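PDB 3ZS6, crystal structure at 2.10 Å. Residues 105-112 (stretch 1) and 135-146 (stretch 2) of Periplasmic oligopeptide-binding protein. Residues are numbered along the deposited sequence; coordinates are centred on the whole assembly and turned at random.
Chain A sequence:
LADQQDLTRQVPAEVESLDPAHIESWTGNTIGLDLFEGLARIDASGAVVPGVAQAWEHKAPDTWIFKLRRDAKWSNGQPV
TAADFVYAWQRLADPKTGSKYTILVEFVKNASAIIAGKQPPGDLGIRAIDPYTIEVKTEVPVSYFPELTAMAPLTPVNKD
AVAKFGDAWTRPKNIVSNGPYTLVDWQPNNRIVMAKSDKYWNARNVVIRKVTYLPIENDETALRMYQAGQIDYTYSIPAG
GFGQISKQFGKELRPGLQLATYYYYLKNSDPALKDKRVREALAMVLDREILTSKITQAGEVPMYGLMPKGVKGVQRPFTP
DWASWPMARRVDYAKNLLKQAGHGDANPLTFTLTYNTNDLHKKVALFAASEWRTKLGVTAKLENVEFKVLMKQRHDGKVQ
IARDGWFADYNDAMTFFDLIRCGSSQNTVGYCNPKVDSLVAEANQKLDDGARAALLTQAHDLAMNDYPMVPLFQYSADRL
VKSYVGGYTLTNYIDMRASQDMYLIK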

# COMPACT_ATOMS: atom_id res chain seq x y z
N VAL A 105 9.31 -1.60 -10.31
CA VAL A 105 10.38 -1.96 -11.23
C VAL A 105 10.86 -0.73 -11.98
O VAL A 105 11.87 -0.76 -12.69
CB VAL A 105 9.93 -3.06 -12.21
CG1 VAL A 105 9.06 -2.47 -13.31
CG2 VAL A 105 11.15 -3.78 -12.79
N GLU A 106 10.16 0.38 -11.79
CA GLU A 106 10.45 1.60 -12.53
C GLU A 106 11.85 2.15 -12.24
O GLU A 106 12.42 2.86 -13.08
CB GLU A 106 9.38 2.66 -12.24
CG GLU A 106 8.97 3.49 -13.44
CD GLU A 106 7.79 4.39 -13.13
OE1 GLU A 106 6.67 3.86 -12.95
OE2 GLU A 106 7.97 5.62 -13.05
N PHE A 107 12.40 1.83 -11.07
CA PHE A 107 13.74 2.32 -10.73
C PHE A 107 14.82 1.58 -11.53
O PHE A 107 15.95 2.05 -11.65
CB PHE A 107 14.03 2.16 -9.23
CG PHE A 107 13.17 3.01 -8.34
CD1 PHE A 107 12.09 3.72 -8.85
CD2 PHE A 107 13.45 3.11 -6.99
CE1 PHE A 107 11.30 4.50 -8.02
CE2 PHE A 107 12.66 3.89 -6.15
CZ PHE A 107 11.59 4.58 -6.67
N VAL A 108 14.47 0.41 -12.06
CA VAL A 108 15.43 -0.40 -12.79
C VAL A 108 15.72 0.17 -14.18
O VAL A 108 14.84 0.73 -14.84
CB VAL A 108 14.97 -1.86 -12.90
CG1 VAL A 108 16.03 -2.70 -13.61
CG2 VAL A 108 14.70 -2.42 -11.50
N LYS A 109 16.97 0.02 -14.61
CA LYS A 109 17.46 0.60 -15.85
C LYS A 109 16.62 0.17 -17.04
O LYS A 109 16.37 -1.02 -17.25
CB LYS A 109 18.93 0.23 -16.06
CG LYS A 109 19.61 0.97 -17.20
CD LYS A 109 19.51 2.47 -17.02
CE LYS A 109 20.41 3.22 -17.99
NZ LYS A 109 21.85 3.00 -17.68
N ASN A 110 16.15 1.16 -17.80
CA ASN A 110 15.34 0.94 -18.99
C ASN A 110 13.86 0.63 -18.74
O ASN A 110 13.08 0.55 -19.68
CB ASN A 110 15.96 -0.16 -19.86
CG ASN A 110 17.24 0.29 -20.54
OD1 ASN A 110 17.47 1.48 -20.73
ND2 ASN A 110 18.07 -0.67 -20.90
N ALA A 111 13.49 0.45 -17.48
CA ALA A 111 12.10 0.09 -17.16
C ALA A 111 11.06 1.05 -17.76
O ALA A 111 10.06 0.61 -18.33
CB ALA A 111 11.90 -0.04 -15.65
N SER A 112 11.30 2.36 -17.63
CA SER A 112 10.39 3.37 -18.17
C SER A 112 10.11 3.15 -19.66
O SER A 112 8.95 3.12 -20.09
CB SER A 112 10.95 4.78 -17.97
OG SER A 112 11.03 5.10 -16.60
N GLU A 135 22.59 -9.11 -10.85
CA GLU A 135 23.01 -7.72 -10.97
C GLU A 135 21.82 -6.84 -11.36
O GLU A 135 21.15 -7.11 -12.36
CB GLU A 135 24.13 -7.59 -12.01
CG GLU A 135 24.56 -6.15 -12.25
CD GLU A 135 25.44 -6.01 -13.47
OE1 GLU A 135 24.90 -6.01 -14.60
OE2 GLU A 135 26.67 -5.89 -13.31
N VAL A 136 21.56 -5.80 -10.58
CA VAL A 136 20.52 -4.83 -10.93
C VAL A 136 21.12 -3.44 -11.16
O VAL A 136 21.80 -2.89 -10.29
CB VAL A 136 19.42 -4.74 -9.84
CG1 VAL A 136 18.36 -3.71 -10.24
CG2 VAL A 136 18.78 -6.10 -9.63
N LYS A 137 20.88 -2.91 -12.35
CA LYS A 137 21.25 -1.54 -12.68
C LYS A 137 20.03 -0.65 -12.51
O LYS A 137 18.95 -0.99 -13.00
CB LYS A 137 21.74 -1.45 -14.13
CG LYS A 137 22.99 -2.26 -14.43
CD LYS A 137 24.25 -1.45 -14.20
CE LYS A 137 25.48 -2.24 -14.61
NZ LYS A 137 26.73 -1.45 -14.40
N THR A 138 20.18 0.48 -11.82
CA THR A 138 19.08 1.42 -11.63
C THR A 138 19.32 2.68 -12.44
O THR A 138 20.46 3.03 -12.74
CB THR A 138 18.92 1.81 -10.15
OG1 THR A 138 20.16 2.33 -9.65
CG2 THR A 138 18.51 0.60 -9.31
N GLU A 139 18.23 3.37 -12.79
CA GLU A 139 18.30 4.60 -13.60
C GLU A 139 19.06 5.70 -12.88
O GLU A 139 19.81 6.45 -13.49
CB GLU A 139 16.89 5.10 -13.94
CG GLU A 139 16.10 4.20 -14.87
CD GLU A 139 16.50 4.36 -16.32
OE1 GLU A 139 17.43 5.15 -16.61
OE2 GLU A 139 15.89 3.69 -17.18
N VAL A 140 18.84 5.80 -11.57
CA VAL A 140 19.54 6.76 -10.73
C VAL A 140 19.93 6.04 -9.46
O VAL A 140 19.42 4.96 -9.18
CB VAL A 140 18.63 7.95 -10.36
CG1 VAL A 140 18.28 8.76 -11.60
CG2 VAL A 140 17.36 7.45 -9.67
N PRO A 141 20.85 6.62 -8.68
CA PRO A 141 21.24 5.91 -7.45
C PRO A 141 20.09 5.82 -6.44
O PRO A 141 19.38 6.80 -6.21
CB PRO A 141 22.41 6.74 -6.90
CG PRO A 141 22.36 8.05 -7.65
CD PRO A 141 21.73 7.76 -8.97
N VAL A 142 19.92 4.63 -5.87
CA VAL A 142 18.88 4.37 -4.88
C VAL A 142 19.51 3.65 -3.69
O VAL A 142 19.85 2.47 -3.77
CB VAL A 142 17.75 3.48 -5.47
CG1 VAL A 142 16.66 3.21 -4.43
CG2 VAL A 142 17.17 4.12 -6.72
N SER A 143 19.66 4.36 -2.58
CA SER A 143 20.45 3.84 -1.46
C SER A 143 19.72 2.73 -0.70
O SER A 143 20.34 1.95 0.01
CB SER A 143 20.82 4.97 -0.50
OG SER A 143 19.67 5.48 0.15
N TYR A 144 18.40 2.68 -0.86
CA TYR A 144 17.56 1.76 -0.10
C TYR A 144 16.95 0.68 -0.99
O TYR A 144 15.98 0.02 -0.62
CB TYR A 144 16.44 2.55 0.59
CG TYR A 144 15.71 3.49 -0.35
CD1 TYR A 144 14.63 3.05 -1.11
CD2 TYR A 144 16.09 4.83 -0.48
CE1 TYR A 144 13.96 3.90 -1.97
CE2 TYR A 144 15.43 5.69 -1.33
CZ TYR A 144 14.36 5.23 -2.07
OH TYR A 144 13.71 6.09 -2.92
N PHE A 145 17.54 0.48 -2.17
CA PHE A 145 16.93 -0.41 -3.14
C PHE A 145 16.51 -1.77 -2.58
O PHE A 145 15.48 -2.31 -2.97
CB PHE A 145 17.80 -0.59 -4.39
CG PHE A 145 17.11 -1.38 -5.47
CD1 PHE A 145 16.02 -0.85 -6.14
CD2 PHE A 145 17.51 -2.68 -5.76
CE1 PHE A 145 15.35 -1.59 -7.12
CE2 PHE A 145 16.85 -3.42 -6.73
CZ PHE A 145 15.76 -2.87 -7.41
N PRO A 146 17.30 -2.34 -1.66
CA PRO A 146 16.89 -3.67 -1.18
C PRO A 146 15.50 -3.69 -0.52
O PRO A 146 14.84 -4.73 -0.59
CB PRO A 146 18.00 -4.05 -0.19
CG PRO A 146 19.22 -3.32 -0.71
CD PRO A 146 18.67 -2.00 -1.22
O HOH W 1 13.31 3.51 -15.81

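The carboxylate of E139 reaches across to the tight turn in the other stretch and accepts a hydrogen bond from its backbone. N110 N donates to E139 OE2 at 2.6 Å, a short bond with an N-H...O angle of 151°. N110 lies within a type II turn from V108 to A111, which is closed by A111 N bonding to V108 O at 3.0 Å. E139 gets there by folding its side chain, with chi1 and chi2 both m. The other oxygen, E139 OE1, lies 3.4 Å from K109 CD. That contact is with a methylene carbon of the lysine, not with its amine.

Water 1 ties the same carboxylate to more backbone. It is hydrogen-bonded to E139 OE2 and to E106 O, and accepts from S112 N. E139 OE2, E106 O and S112 N each lie 2.9 Å from the oxygen of water 1.

The backbones meet at a single beta bridge, V108 with T138, where V108 CA and T138 CA are 4.2 Å apart. Two hydrogen bonds flank this pair. K109 N donates to K137 O at 2.7 Å, and E139 N donates to F107 O at 2.9 Å. Both are nearly straight, at 163°. The close approach also brings T138 CA within 3.2 Å of F107 O, a CA-H...O contact.

Apolar side chains pack around the bridge. V108 points away overall at CB, yet V108 CG2 lies 4.1 Å from V136 CG1 and 4.2 Å from F145 CZ. F107 has the largest area covered by the other stretch. F107 CD2 is 3.9 Å from V142 CG2, an apolar contact. F107 CE2 is 4.0 Å from the hydroxyl Y144 OH, and the apolar pair with this residue is F107 CE2 to Y144 CE1 at 4.4 Å. V142 CG2 and Y144 OH both approach the F107 ring obliquely.

T138 OG1 turns back to its own stretch and donates to V140 O at 2.8 Å. The K137 amine is bonded elsewhere in the structure.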